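Local coordinates for protein 432aa long hypothetical deoxyribodipyrimidine photolyase (Sulfolobus tokodaii, PDB 2E0I) that probably repairs cyclobutane pyrimidine dimers in DNA with light energy, using a catalytic FAD and apparently a second FAD as light-harvesting cofactor, at residues A[138-144]-A[245-249]. Residues are numbered along the deposited sequence; the frame is centred on the assembly and turned at random.
Sequences RNFTSFY and YWRDF. With FAD (flavin-adenine dinucleotide), chain E.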
loop_
_atom_site.group_PDB
_atom_site.type_symbol
_atom_site.label_atom_id
_atom_site.label_comp_id
_atom_site.label_asym_id
_atom_site.label_seq_id
_atom_site.Cartn_x
_atom_site.Cartn_y
_atom_site.Cartn_z
ATOM N N ARG A 138 -0.528 0.216 22.392
ATOM C CA ARG A 138 0.721 0.951 22.198
ATOM C C ARG A 138 1.545 0.395 21.044
ATOM O O ARG A 138 1.928 1.124 20.129
ATOM C CB ARG A 138 1.570 0.933 23.489
ATOM C CG ARG A 138 2.020 -0.465 23.954
ATOM C CD ARG A 138 2.909 -0.425 25.221
ATOM N NE ARG A 138 3.247 -1.766 25.724
ATOM C CZ ARG A 138 2.377 -2.635 26.254
ATOM N NH1 ARG A 138 2.798 -3.825 26.670
ATOM N NH2 ARG A 138 1.087 -2.324 26.380
ATOM N N ASN A 139 1.806 -0.907 21.099
ATOM C CA ASN A 139 2.599 -1.584 20.085
ATOM C C ASN A 139 1.833 -2.730 19.426
ATOM O O ASN A 139 0.724 -3.089 19.839
ATOM C CB ASN A 139 3.880 -2.122 20.711
ATOM C CG ASN A 139 3.612 -3.141 21.805
ATOM O OD1 ASN A 139 4.518 -3.841 22.240
ATOM N ND2 ASN A 139 2.368 -3.223 22.258
ATOM N N PHE A 140 2.449 -3.315 18.408
ATOM C CA PHE A 140 1.833 -4.400 17.674
ATOM C C PHE A 140 1.614 -5.695 18.452
ATOM O O PHE A 140 0.529 -6.285 18.386
ATOM C CB PHE A 140 2.657 -4.724 16.430
ATOM C CG PHE A 140 2.107 -5.872 15.630
ATOM C CD1 PHE A 140 0.934 -5.725 14.894
ATOM C CD2 PHE A 140 2.723 -7.115 15.659
ATOM C CE1 PHE A 140 0.386 -6.803 14.211
ATOM C CE2 PHE A 140 2.181 -8.196 14.979
ATOM C CZ PHE A 140 1.013 -8.043 14.256
ATOM N N THR A 141 2.638 -6.141 19.176
ATOM C CA THR A 141 2.541 -7.404 19.903
ATOM C C THR A 141 1.384 -7.401 20.886
ATOM O O THR A 141 0.685 -8.396 21.033
ATOM C CB THR A 141 3.867 -7.751 20.638
ATOM O OG1 THR A 141 3.907 -7.072 21.890
ATOM C CG2 THR A 141 5.082 -7.325 19.805
ATOM N N SER A 142 1.176 -6.273 21.548
ATOM C CA SER A 142 0.082 -6.149 22.502
ATOM C C SER A 142 -1.242 -6.309 21.740
ATOM O O SER A 142 -2.125 -7.066 22.146
ATOM C CB SER A 142 0.152 -4.774 23.182
ATOM O OG SER A 142 -0.964 -4.541 24.026
ATOM N N PHE A 143 -1.345 -5.589 20.622
ATOM C CA PHE A 143 -2.515 -5.590 19.739
ATOM C C PHE A 143 -2.879 -6.972 19.206
ATOM O O PHE A 143 -4.026 -7.411 19.305
ATOM C CB PHE A 143 -2.251 -4.647 18.556
ATOM C CG PHE A 143 -3.290 -4.713 17.479
ATOM C CD1 PHE A 143 -4.577 -4.239 17.705
ATOM C CD2 PHE A 143 -2.984 -5.268 16.240
ATOM C CE1 PHE A 143 -5.550 -4.319 16.710
ATOM C CE2 PHE A 143 -3.946 -5.355 15.236
ATOM C CZ PHE A 143 -5.231 -4.881 15.469
ATOM N N TYR A 144 -1.889 -7.637 18.621
ATOM C CA TYR A 144 -2.072 -8.962 18.049
ATOM C C TYR A 144 -2.576 -9.984 19.062
ATOM O O TYR A 144 -3.586 -10.650 18.833
ATOM C CB TYR A 144 -0.756 -9.447 17.425
ATOM C CG TYR A 144 -0.851 -10.802 16.758
ATOM C CD1 TYR A 144 -1.763 -11.027 15.724
ATOM C CD2 TYR A 144 -0.036 -11.859 17.167
ATOM C CE1 TYR A 144 -1.864 -12.268 15.116
ATOM C CE2 TYR A 144 -0.128 -13.107 16.566
ATOM C CZ TYR A 144 -1.046 -13.308 15.539
ATOM O OH TYR A 144 -1.147 -14.547 14.935
ATOM N N TYR A 245 -1.977 -9.130 10.017
ATOM C CA TYR A 245 -2.491 -8.266 11.073
ATOM C C TYR A 245 -1.740 -6.943 11.148
ATOM O O TYR A 245 -2.214 -5.998 11.774
ATOM C CB TYR A 245 -2.450 -8.999 12.425
ATOM C CG TYR A 245 -3.704 -9.805 12.724
ATOM C CD1 TYR A 245 -4.889 -9.169 13.085
ATOM C CD2 TYR A 245 -3.714 -11.203 12.615
ATOM C CE1 TYR A 245 -6.057 -9.891 13.327
ATOM C CE2 TYR A 245 -4.877 -11.947 12.855
ATOM C CZ TYR A 245 -6.053 -11.281 13.209
ATOM O OH TYR A 245 -7.236 -11.985 13.419
ATOM N N TRP A 246 -0.575 -6.857 10.512
ATOM C CA TRP A 246 0.167 -5.601 10.532
ATOM C C TRP A 246 -0.530 -4.539 9.699
ATOM O O TRP A 246 -0.302 -3.344 9.882
ATOM C CB TRP A 246 1.591 -5.781 10.027
ATOM C CG TRP A 246 2.560 -6.122 11.115
ATOM C CD1 TRP A 246 3.015 -7.358 11.445
ATOM C CD2 TRP A 246 3.194 -5.208 12.014
ATOM N NE1 TRP A 246 3.899 -7.274 12.492
ATOM C CE2 TRP A 246 4.027 -5.963 12.859
ATOM C CE3 TRP A 246 3.140 -3.824 12.186
ATOM C CZ2 TRP A 246 4.803 -5.382 13.862
ATOM C CZ3 TRP A 246 3.913 -3.245 13.185
ATOM C CH2 TRP A 246 4.733 -4.024 14.008
ATOM N N ARG A 247 -1.374 -4.981 8.776
ATOM C CA ARG A 247 -2.133 -4.067 7.949
ATOM C C ARG A 247 -3.174 -3.369 8.801
ATOM O O ARG A 247 -3.352 -2.153 8.719
ATOM C CB ARG A 247 -2.861 -4.822 6.860
ATOM C CG ARG A 247 -1.980 -5.383 5.820
ATOM C CD ARG A 247 -2.708 -5.313 4.514
ATOM N NE ARG A 247 -1.726 -5.105 3.477
ATOM C CZ ARG A 247 -1.721 -4.136 2.571
ATOM N NH1 ARG A 247 -2.655 -3.194 2.484
ATOM N NH2 ARG A 247 -0.715 -4.115 1.745
ATOM N N ASP A 248 -3.889 -4.156 9.600
ATOM C CA ASP A 248 -4.921 -3.614 10.474
ATOM C C ASP A 248 -4.287 -2.662 11.475
ATOM O O ASP A 248 -4.803 -1.561 11.713
ATOM C CB ASP A 248 -5.625 -4.737 11.234
ATOM C CG ASP A 248 -6.749 -5.377 10.440
ATOM O OD1 ASP A 248 -6.516 -5.814 9.286
ATOM O OD2 ASP A 248 -7.873 -5.456 10.986
ATOM N N PHE A 249 -3.164 -3.084 12.055
ATOM C CA PHE A 249 -2.494 -2.265 13.044
ATOM C C PHE A 249 -2.148 -0.869 12.554
ATOM O O PHE A 249 -2.501 0.128 13.190
ATOM C CB PHE A 249 -1.220 -2.931 13.530
ATOM C CG PHE A 249 -0.538 -2.166 14.619
ATOM C CD1 PHE A 249 -1.104 -2.089 15.889
ATOM C CD2 PHE A 249 0.630 -1.459 14.361
ATOM C CE1 PHE A 249 -0.520 -1.316 16.885
ATOM C CE2 PHE A 249 1.225 -0.677 15.354
ATOM C CZ PHE A 249 0.649 -0.604 16.616
HETATM P PA FAD E . 5.080 -10.868 1.950
HETATM O O1A FAD E . 4.883 -11.977 0.989
HETATM O O2A FAD E . 5.917 -10.937 3.167
HETATM O O5B FAD E . 3.633 -11.023 2.642
HETATM C C5B FAD E . 3.389 -10.593 3.983
HETATM C C4B FAD E . 2.049 -9.860 4.059
HETATM O O4B FAD E . 1.778 -9.399 5.394
HETATM C C3B FAD E . 2.088 -8.624 3.159
HETATM O O3B FAD E . 1.517 -8.963 1.892
HETATM C C2B FAD E . 1.117 -7.706 3.897
HETATM O O2B FAD E . -0.225 -8.144 3.679
HETATM C C1B FAD E . 1.533 -7.982 5.343
HETATM N N9A FAD E . 2.773 -7.258 5.710
HETATM C C8A FAD E . 4.015 -7.738 5.700
HETATM N N7A FAD E . 4.853 -6.823 6.184
HETATM C C5A FAD E . 4.140 -5.746 6.502
HETATM C C6A FAD E . 4.437 -4.496 7.034
HETATM N N6A FAD E . 5.682 -4.174 7.369
HETATM N N1A FAD E . 3.444 -3.612 7.215
HETATM C C2A FAD E . 2.192 -3.905 6.905
HETATM N N3A FAD E . 1.873 -5.085 6.403
HETATM C C4A FAD E . 2.814 -6.018 6.192
HETATM N N1 FAD E . 2.866 -2.386 2.293
HETATM C C2 FAD E . 1.786 -1.935 1.524
HETATM O O2 FAD E . 0.877 -2.701 1.209
HETATM N N3 FAD E . 1.762 -0.614 1.061
HETATM C C4 FAD E . 2.827 0.243 1.365
HETATM O O4 FAD E . 2.780 1.418 1.008
HETATM C C4X FAD E . 3.905 -0.216 2.115
HETATM N N5 FAD E . 5.000 0.626 2.335
HETATM C C5X FAD E . 6.085 0.187 3.105
HETATM C C6 FAD E . 7.154 1.049 3.325
HETATM C C7 FAD E . 8.221 0.638 4.117
HETATM C C7M FAD E . 9.370 1.618 4.366
HETATM C C8 FAD E . 8.218 -0.637 4.681
HETATM C C8M FAD E . 9.364 -1.107 5.579
HETATM C C9 FAD E . 7.144 -1.492 4.454
HETATM C C9A FAD E . 6.065 -1.088 3.671
HETATM N N10 FAD E . 4.963 -1.934 3.451
HETATM C C10 FAD E . 3.932 -1.527 2.588
HETATM C "C1'" FAD E . 4.905 -3.272 4.095
HETATM C "C2'" FAD E . 5.492 -4.464 3.335
HETATM O "O2'" FAD E . 6.838 -4.192 2.938
HETATM C "C3'" FAD E . 4.652 -4.855 2.117
HETATM O "O3'" FAD E . 3.299 -5.074 2.525
HETATM C "C4'" FAD E . 5.175 -6.139 1.469
HETATM O "O4'" FAD E . 6.545 -5.979 1.091
HETATM C "C5'" FAD E . 4.351 -6.507 0.234
HETATM O "O5'" FAD E . 4.899 -7.650 -0.432
HETATM P P FAD E . 4.340 -9.135 -0.157
HETATM O O1P FAD E . 2.866 -9.099 -0.283
HETATM O O2P FAD E . 5.096 -10.055 -1.037
HETATM O O3P FAD E . 4.728 -9.398 1.387
#
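Phe140 is the main bump of this interface: from the first turn of helix 140-147 its ring drops into a hollow bounded by Tyr245, Trp246 and Phe249 of helix 238-256. The indole of Trp246 forms one wall, stacked face to face on the Phe140 ring, with the centroid of its five-membered ring 3.5 Å from that of the phenyl and the planes at 18°. Phe140 CB adds a CH-pi contact, 3.7 Å from the centroid of the Trp246 six-membered ring. Phe249 and the backbone of Tyr245 line the sides, against the phenyl edge: Phe140 CD1 lies 3.8 Å from Phe249 CB, and Phe140 CE1 3.7 Å from Tyr245 O. In return, the Phe249 ring packs against the start of helix 140-147, Phe140 CA over its face and its CZ 3.7 Å from Phe140 N, and takes the edge of Phe140 toward its face. One turn along, Phe143 packs beside it, Phe143 CD2 at 3.7 Å from Phe249 CD1, and Tyr144 turns its edge toward the Tyr245 face, Tyr144 CE1 3.3 Å from Tyr245 CD2. With these rings between them, the axes of segments 140-144 and 245-249 approach to 10.5 Å, their N-to-C directions at 108°. Asp248 faces the same side, but its carboxylate is engaged by the backbone N atoms of Leu129 and Thr130. On the far side Arg247 reaches FAD, its NE making a weak hydrogen bond to O2B, while Trp246 CB lies 3.7 Å from adenine C2A. The arrangement is an interhelical aromatic cluster joining the region after the photolyase α/β domain's parallel sheet to a wall of the helical domain's FAD pocket.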